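Long-range contact in TagI restriction endonuclease (Thermocrispum agreste, PDB 6GHS), which probably recognises modified cytosines in DNA through an SRA domain and cleaves the DNA with an HNH nuclease domain: residues V202-Q211 with P281-I290. Numbering follows the deposited sequence.
With ZN (zinc ion), chain B.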
ATOM      1  N   VAL A 202     -16.297 -10.001  -5.662  1.00 40.90           N
ATOM      2  CA  VAL A 202     -16.902  -8.732  -5.302  1.00 39.74           C
ATOM      3  C   VAL A 202     -16.664  -7.720  -6.406  1.00 39.63           C
ATOM      4  O   VAL A 202     -17.588  -7.004  -6.801  1.00 38.55           O
ATOM      5  CB  VAL A 202     -16.336  -8.225  -3.960  1.00 40.25           C
ATOM      6  CG1 VAL A 202     -16.752  -6.783  -3.688  1.00 41.78           C
ATOM      7  CG2 VAL A 202     -16.784  -9.134  -2.818  1.00 39.67           C
ATOM      8  N   LYS A 203     -15.427  -7.668  -6.898  1.00 40.54           N
ATOM      9  CA  LYS A 203     -15.077  -6.786  -8.025  1.00 42.03           C
ATOM     10  C   LYS A 203     -15.751  -7.207  -9.342  1.00 42.94           C
ATOM     11  O   LYS A 203     -16.172  -6.346 -10.124  1.00 43.24           O
ATOM     12  CB  LYS A 203     -13.562  -6.718  -8.222  1.00 41.81           C
ATOM     13  CG  LYS A 203     -12.799  -6.027  -7.107  1.00 41.11           C
ATOM     14  CD  LYS A 203     -11.336  -5.900  -7.494  1.00 41.07           C
ATOM     15  CE  LYS A 203     -10.523  -5.185  -6.436  1.00 41.14           C
ATOM     16  NZ  LYS A 203      -9.101  -5.072  -6.861  1.00 41.74           N
ATOM     17  N   GLY A 204     -15.832  -8.520  -9.581  1.00 43.35           N
ATOM     18  CA  GLY A 204     -16.537  -9.075 -10.736  1.00 43.41           C
ATOM     19  C   GLY A 204     -18.029  -8.758 -10.763  1.00 43.36           C
ATOM     20  O   GLY A 204     -18.574  -8.418 -11.814  1.00 44.46           O
ATOM     21  N   TRP A 205     -18.692  -8.871  -9.617  1.00 43.35           N
ATOM     22  CA  TRP A 205     -20.123  -8.555  -9.534  1.00 44.77           C
ATOM     23  C   TRP A 205     -20.427  -7.092  -9.788  1.00 42.16           C
ATOM     24  O   TRP A 205     -21.485  -6.762 -10.321  1.00 40.15           O
ATOM     25  CB  TRP A 205     -20.699  -8.928  -8.164  1.00 48.47           C
ATOM     26  CG  TRP A 205     -20.778 -10.389  -7.901  1.00 51.67           C
ATOM     27  CD1 TRP A 205     -21.020 -11.375  -8.809  1.00 53.68           C
ATOM     28  CD2 TRP A 205     -20.654 -11.032  -6.633  1.00 54.14           C
ATOM     29  NE1 TRP A 205     -21.032 -12.592  -8.189  1.00 56.48           N
ATOM     30  CE2 TRP A 205     -20.811 -12.413  -6.850  1.00 57.10           C
ATOM     31  CE3 TRP A 205     -20.415 -10.575  -5.331  1.00 55.84           C
ATOM     32  CZ2 TRP A 205     -20.737 -13.353  -5.810  1.00 59.74           C
ATOM     33  CZ3 TRP A 205     -20.340 -11.507  -4.293  1.00 57.43           C
ATOM     34  CH2 TRP A 205     -20.499 -12.879  -4.540  1.00 60.39           C
ATOM     35  N   HIS A 206     -19.505  -6.227  -9.373  1.00 42.20           N
ATOM     36  CA  HIS A 206     -19.670  -4.775  -9.487  1.00 41.35           C
ATOM     37  C   HIS A 206     -19.000  -4.187 -10.730  1.00 41.52           C
ATOM     38  O   HIS A 206     -19.304  -3.059 -11.114  1.00 40.88           O
ATOM     39  CB  HIS A 206     -19.152  -4.087  -8.212  1.00 39.07           C
ATOM     40  CG  HIS A 206     -20.060  -4.256  -7.035  1.00 37.68           C
ATOM     41  ND1 HIS A 206     -21.216  -3.519  -6.877  1.00 36.26           N
ATOM     42  CD2 HIS A 206     -19.995  -5.086  -5.966  1.00 37.35           C
ATOM     43  CE1 HIS A 206     -21.821  -3.884  -5.761  1.00 36.07           C
ATOM     44  NE2 HIS A 206     -21.100  -4.832  -5.188  1.00 36.93           N
ATOM     45  N   LYS A 207     -18.111  -4.960 -11.354  1.00 43.43           N
ATOM     46  CA  LYS A 207     -17.321  -4.530 -12.515  1.00 46.99           C
ATOM     47  C   LYS A 207     -16.456  -3.336 -12.177  1.00 43.32           C
ATOM     48  O   LYS A 207     -16.467  -2.317 -12.864  1.00 43.07           O
ATOM     49  CB  LYS A 207     -18.198  -4.263 -13.746  1.00 52.00           C
ATOM     50  CG  LYS A 207     -18.890  -5.511 -14.235  1.00 57.12           C
ATOM     51  CD  LYS A 207     -19.828  -5.196 -15.370  1.00 62.71           C
ATOM     52  CE  LYS A 207     -20.690  -6.405 -15.684  1.00 70.40           C
ATOM     53  NZ  LYS A 207     -21.900  -5.973 -16.429  1.00 77.57           N
ATOM     54  N   HIS A 208     -15.718  -3.485 -11.085  1.00 41.13           N
ATOM     55  CA  HIS A 208     -14.826  -2.449 -10.574  1.00 40.97           C
ATOM     56  C   HIS A 208     -15.453  -1.046 -10.381  1.00 40.47           C
ATOM     57  O   HIS A 208     -14.746  -0.041 -10.435  1.00 39.64           O
ATOM     58  CB  HIS A 208     -13.585  -2.385 -11.469  1.00 39.03           C
ATOM     59  CG  HIS A 208     -12.924  -3.708 -11.660  1.00 36.76           C
ATOM     60  ND1 HIS A 208     -11.981  -4.199 -10.785  1.00 35.94           N
ATOM     61  CD2 HIS A 208     -13.076  -4.648 -12.617  1.00 35.88           C
ATOM     62  CE1 HIS A 208     -11.571  -5.382 -11.204  1.00 35.57           C
ATOM     63  NE2 HIS A 208     -12.217  -5.675 -12.316  1.00 35.85           N
ATOM     64  N   ARG A 209     -16.763  -0.980 -10.146  1.00 41.64           N
ATOM     65  CA  ARG A 209     -17.429   0.293  -9.895  1.00 44.20           C
ATOM     66  C   ARG A 209     -17.454   0.500  -8.417  1.00 40.26           C
ATOM     67  O   ARG A 209     -17.826  -0.403  -7.667  1.00 38.05           O
ATOM     68  CB  ARG A 209     -18.865   0.311 -10.389  1.00 51.53           C
ATOM     69  CG  ARG A 209     -18.994   0.479 -11.885  1.00 60.86           C
ATOM     70  CD  ARG A 209     -20.448   0.392 -12.340  1.00 70.61           C
ATOM     71  NE  ARG A 209     -21.114   1.696 -12.270  1.00 78.39           N
ATOM     72  CZ  ARG A 209     -21.066   2.646 -13.213  1.00 85.08           C
ATOM     73  NH1 ARG A 209     -20.368   2.487 -14.349  1.00 85.80           N
ATOM     74  NH2 ARG A 209     -21.728   3.787 -13.012  1.00 87.53           N
ATOM     75  N   CYS A 210     -17.075   1.702  -8.003  1.00 37.07           N
ATOM     76  CA  CYS A 210     -17.147   2.076  -6.612  1.00 34.24           C
ATOM     77  C   CYS A 210     -18.592   2.064  -6.165  1.00 32.81           C
ATOM     78  O   CYS A 210     -19.464   2.671  -6.805  1.00 31.23           O
ATOM     79  CB  CYS A 210     -16.574   3.459  -6.389  1.00 33.93           C
ATOM     80  SG  CYS A 210     -16.520   3.889  -4.647  1.00 33.56           S
ATOM     81  N   GLN A 211     -18.833   1.373  -5.056  1.00 32.17           N
ATOM     82  CA  GLN A 211     -20.165   1.300  -4.485  1.00 32.05           C
ATOM     83  C   GLN A 211     -20.637   2.649  -3.910  1.00 33.20           C
ATOM     84  O   GLN A 211     -21.826   2.851  -3.701  1.00 35.59           O
ATOM     85  CB  GLN A 211     -20.252   0.175  -3.450  1.00 30.67           C
ATOM     86  CG  GLN A 211     -20.092  -1.215  -4.054  1.00 30.11           C
ATOM     87  CD  GLN A 211     -20.383  -2.348  -3.075  1.00 30.56           C
ATOM     88  OE1 GLN A 211     -19.508  -3.167  -2.788  1.00 30.26           O
ATOM     89  NE2 GLN A 211     -21.621  -2.409  -2.570  1.00 29.72           N
ATOM     90  N   PRO A 281     -27.449   6.653  -1.934  1.00 45.86           N
ATOM     91  CA  PRO A 281     -27.557   5.230  -1.620  1.00 44.02           C
ATOM     92  C   PRO A 281     -26.341   4.463  -2.096  1.00 42.51           C
ATOM     93  O   PRO A 281     -25.723   4.842  -3.103  1.00 41.46           O
ATOM     94  CB  PRO A 281     -28.797   4.791  -2.395  1.00 43.89           C
ATOM     95  CG  PRO A 281     -28.805   5.680  -3.583  1.00 45.72           C
ATOM     96  CD  PRO A 281     -28.189   6.994  -3.164  1.00 46.92           C
ATOM     97  N   LEU A 282     -26.016   3.399  -1.361  1.00 41.57           N
ATOM     98  CA  LEU A 282     -24.964   2.450  -1.742  1.00 41.03           C
ATOM     99  C   LEU A 282     -25.419   1.694  -2.986  1.00 42.07           C
ATOM    100  O   LEU A 282     -26.561   1.261  -3.044  1.00 43.66           O
ATOM    101  CB  LEU A 282     -24.709   1.462  -0.594  1.00 38.39           C
ATOM    102  CG  LEU A 282     -23.505   0.516  -0.613  1.00 36.95           C
ATOM    103  CD1 LEU A 282     -22.198   1.252  -0.379  1.00 36.48           C
ATOM    104  CD2 LEU A 282     -23.669  -0.551   0.457  1.00 36.49           C
ATOM    105  N   ARG A 283     -24.538   1.560  -3.975  0.50 42.76           N
ATOM    106  CA  ARG A 283     -24.816   0.741  -5.152  0.50 43.52           C
ATOM    107  C   ARG A 283     -24.754  -0.713  -4.715  0.50 45.99           C
ATOM    108  O   ARG A 283     -23.728  -1.160  -4.197  0.50 45.42           O
ATOM    109  CB  ARG A 283     -23.802   1.005  -6.274  0.50 42.76           C
ATOM    110  CG  ARG A 283     -23.700   2.472  -6.684  0.50 42.56           C
ATOM    111  CD  ARG A 283     -22.977   2.690  -8.014  0.50 41.30           C
ATOM    112  NE  ARG A 283     -23.727   2.178  -9.155  0.50 39.19           N
ATOM    113  CZ  ARG A 283     -23.517   0.984  -9.690  0.50 38.46           C
ATOM    114  NH1 ARG A 283     -22.577   0.197  -9.198  0.50 37.92           N
ATOM    115  NH2 ARG A 283     -24.238   0.578 -10.716  0.50 38.64           N
ATOM    116  N   VAL A 284     -25.861  -1.431  -4.911  1.00 49.67           N
ATOM    117  CA  VAL A 284     -26.001  -2.835  -4.492  1.00 52.59           C
ATOM    118  C   VAL A 284     -26.076  -3.733  -5.736  1.00 56.14           C
ATOM    119  O   VAL A 284     -26.423  -3.276  -6.829  1.00 55.97           O
ATOM    120  CB  VAL A 284     -27.237  -3.012  -3.579  1.00 52.89           C
ATOM    121  CG1 VAL A 284     -27.238  -4.373  -2.880  1.00 55.20           C
ATOM    122  CG2 VAL A 284     -27.272  -1.906  -2.531  1.00 52.24           C
ATOM    123  N   HIS A 285     -25.685  -4.995  -5.568  1.00 59.03           N
ATOM    124  CA  HIS A 285     -25.846  -6.017  -6.591  1.00 60.21           C
ATOM    125  C   HIS A 285     -26.504  -7.250  -5.943  1.00 63.85           C
ATOM    126  O   HIS A 285     -26.150  -7.608  -4.817  1.00 63.57           O
ATOM    127  CB  HIS A 285     -24.491  -6.358  -7.198  1.00 58.78           C
ATOM    128  CG  HIS A 285     -24.563  -7.349  -8.313  1.00 59.54           C
ATOM    129  ND1 HIS A 285     -24.441  -8.705  -8.105  1.00 58.74           N
ATOM    130  CD2 HIS A 285     -24.752  -7.186  -9.643  1.00 59.37           C
ATOM    131  CE1 HIS A 285     -24.545  -9.334  -9.260  1.00 58.81           C
ATOM    132  NE2 HIS A 285     -24.736  -8.435 -10.209  1.00 59.13           N
ATOM    133  N   PRO A 286     -27.467  -7.896  -6.639  1.00 65.92           N
ATOM    134  CA  PRO A 286     -28.271  -8.958  -6.013  1.00 65.00           C
ATOM    135  C   PRO A 286     -27.533 -10.207  -5.521  1.00 63.14           C
ATOM    136  O   PRO A 286     -27.970 -10.833  -4.552  1.00 59.87           O
ATOM    137  CB  PRO A 286     -29.249  -9.339  -7.120  1.00 67.78           C
ATOM    138  CG  PRO A 286     -29.350  -8.117  -7.969  1.00 67.74           C
ATOM    139  CD  PRO A 286     -27.951  -7.606  -8.005  1.00 67.28           C
ATOM    140  N   ARG A 287     -26.442 -10.564  -6.185  1.00 65.92           N
ATOM    141  CA  ARG A 287     -25.601 -11.703  -5.769  1.00 71.29           C
ATOM    142  C   ARG A 287     -24.622 -11.351  -4.628  1.00 66.29           C
ATOM    143  O   ARG A 287     -24.004 -12.250  -4.045  1.00 59.59           O
ATOM    144  CB  ARG A 287     -24.822 -12.251  -6.972  1.00 80.02           C
ATOM    145  CG  ARG A 287     -25.690 -12.583  -8.185  1.00 89.67           C
ATOM    146  CD  ARG A 287     -24.874 -13.127  -9.355  1.00 96.25           C
ATOM    147  NE  ARG A 287     -24.551 -14.548  -9.185  1.00104.38           N
ATOM    148  CZ  ARG A 287     -25.405 -15.563  -9.349  1.00107.80           C
ATOM    149  NH1 ARG A 287     -26.681 -15.353  -9.693  1.00109.23           N
ATOM    150  NH2 ARG A 287     -24.980 -16.811  -9.158  1.00105.72           N
ATOM    151  N   HIS A 288     -24.483 -10.050  -4.338  1.00 64.29           N
ATOM    152  CA  HIS A 288     -23.624  -9.510  -3.268  1.00 60.05           C
ATOM    153  C   HIS A 288     -24.463  -9.097  -2.045  1.00 59.66           C
ATOM    154  O   HIS A 288     -25.092  -8.031  -2.033  1.00 58.69           O
ATOM    155  CB  HIS A 288     -22.834  -8.311  -3.818  1.00 56.23           C
ATOM    156  CG  HIS A 288     -21.760  -7.804  -2.903  1.00 52.40           C
ATOM    157  ND1 HIS A 288     -21.528  -6.462  -2.706  1.00 50.08           N
ATOM    158  CD2 HIS A 288     -20.849  -8.458  -2.146  1.00 50.54           C
ATOM    159  CE1 HIS A 288     -20.527  -6.310  -1.861  1.00 50.24           C
ATOM    160  NE2 HIS A 288     -20.097  -7.507  -1.506  1.00 49.55           N
ATOM    161  N   VAL A 289     -24.469  -9.955  -1.026  1.00 59.78           N
ATOM    162  CA  VAL A 289     -25.255  -9.729   0.181  1.00 62.53           C
ATOM    163  C   VAL A 289     -24.360  -9.170   1.283  1.00 61.91           C
ATOM    164  O   VAL A 289     -23.549  -9.895   1.867  1.00 58.20           O
ATOM    165  CB  VAL A 289     -25.931 -11.030   0.672  1.00 65.52           C
ATOM    166  CG1 VAL A 289     -26.689 -10.794   1.985  1.00 66.65           C
ATOM    167  CG2 VAL A 289     -26.862 -11.568  -0.405  1.00 65.55           C
ATOM    168  N   ILE A 290     -24.529  -7.884   1.576  1.00 60.18           N
ATOM    169  CA  ILE A 290     -23.816  -7.252   2.674  1.00 60.95           C
ATOM    170  C   ILE A 290     -24.509  -7.598   3.996  1.00 61.65           C
ATOM    171  O   ILE A 290     -25.686  -7.289   4.189  1.00 65.53           O
ATOM    172  CB  ILE A 290     -23.757  -5.726   2.504  1.00 59.54           C
ATOM    173  CG1 ILE A 290     -23.025  -5.366   1.214  1.00 58.52           C
ATOM    174  CG2 ILE A 290     -23.057  -5.084   3.695  1.00 60.43           C
ATOM    175  CD1 ILE A 290     -23.404  -4.000   0.694  1.00 60.43           C
TER
HETATM  176 ZN    ZN B 401     -15.748   6.131  -5.155  1.00 37.16          ZN
HETATM  177  O   HOH W   1     -20.624  -0.614  -7.566  1.00 38.24           O
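The carbonyl oxygen of R283 takes the amide of Q211: Q211 NE2, 2.9 Å from R283 O, lies nearly in line with the R283 C=O bond, while R283 O sits 22° out of the Q211 amide plane. In return the backbone N of R283 gives an almost linear hydrogen bond (175°) to Q211 O, so side chain and main chain of Q211 clasp one residue between them. Beyond CG the Q211 chain runs extended (chi2 -171°), which sets NE2 at R283 O and OE1 at the edge of the H288 ring, by CE1; OE1 is also hydrogen-bonded to the backbone N of C248. L282 CD1 packs on Q211 CB. Next door, C210 SG binds zinc together with C213, C250 and D253, so this clasp ties the segment 281-290, which leads out of strand 278-281, to one corner of the metal site of the HNH domain. Upstream, the end of helix 196-206 meets the same segment through an aromatic cluster of W205, H206, H285 and H288. W205 CB sits over the H285 face, 4.1 Å from the ring centroid, while R287 CB lies over the five-membered ring of W205 and H288 CB touches W205 CE3 at 3.6 Å. An alanine in place of W205 is likely to leave R287 and H288 without the indole they pack against, opening a gap beside the H285-H288 turn. H288 closes that type I turn, its backbone N bonded to H285 O; its NE2 bonds to the carbonyl of E243 and its ND1 is 3.0 Å from H206 NE2. In one of the two conformers modelled for R283, and so only tentatively, R209 NE lies over the centre of the R283 guanidinium, a pairing of cationic groups that would probably be unfavourable on its own; a water accepting weak bonds from R283 NH1 and H206 ND1 donates to R209 O.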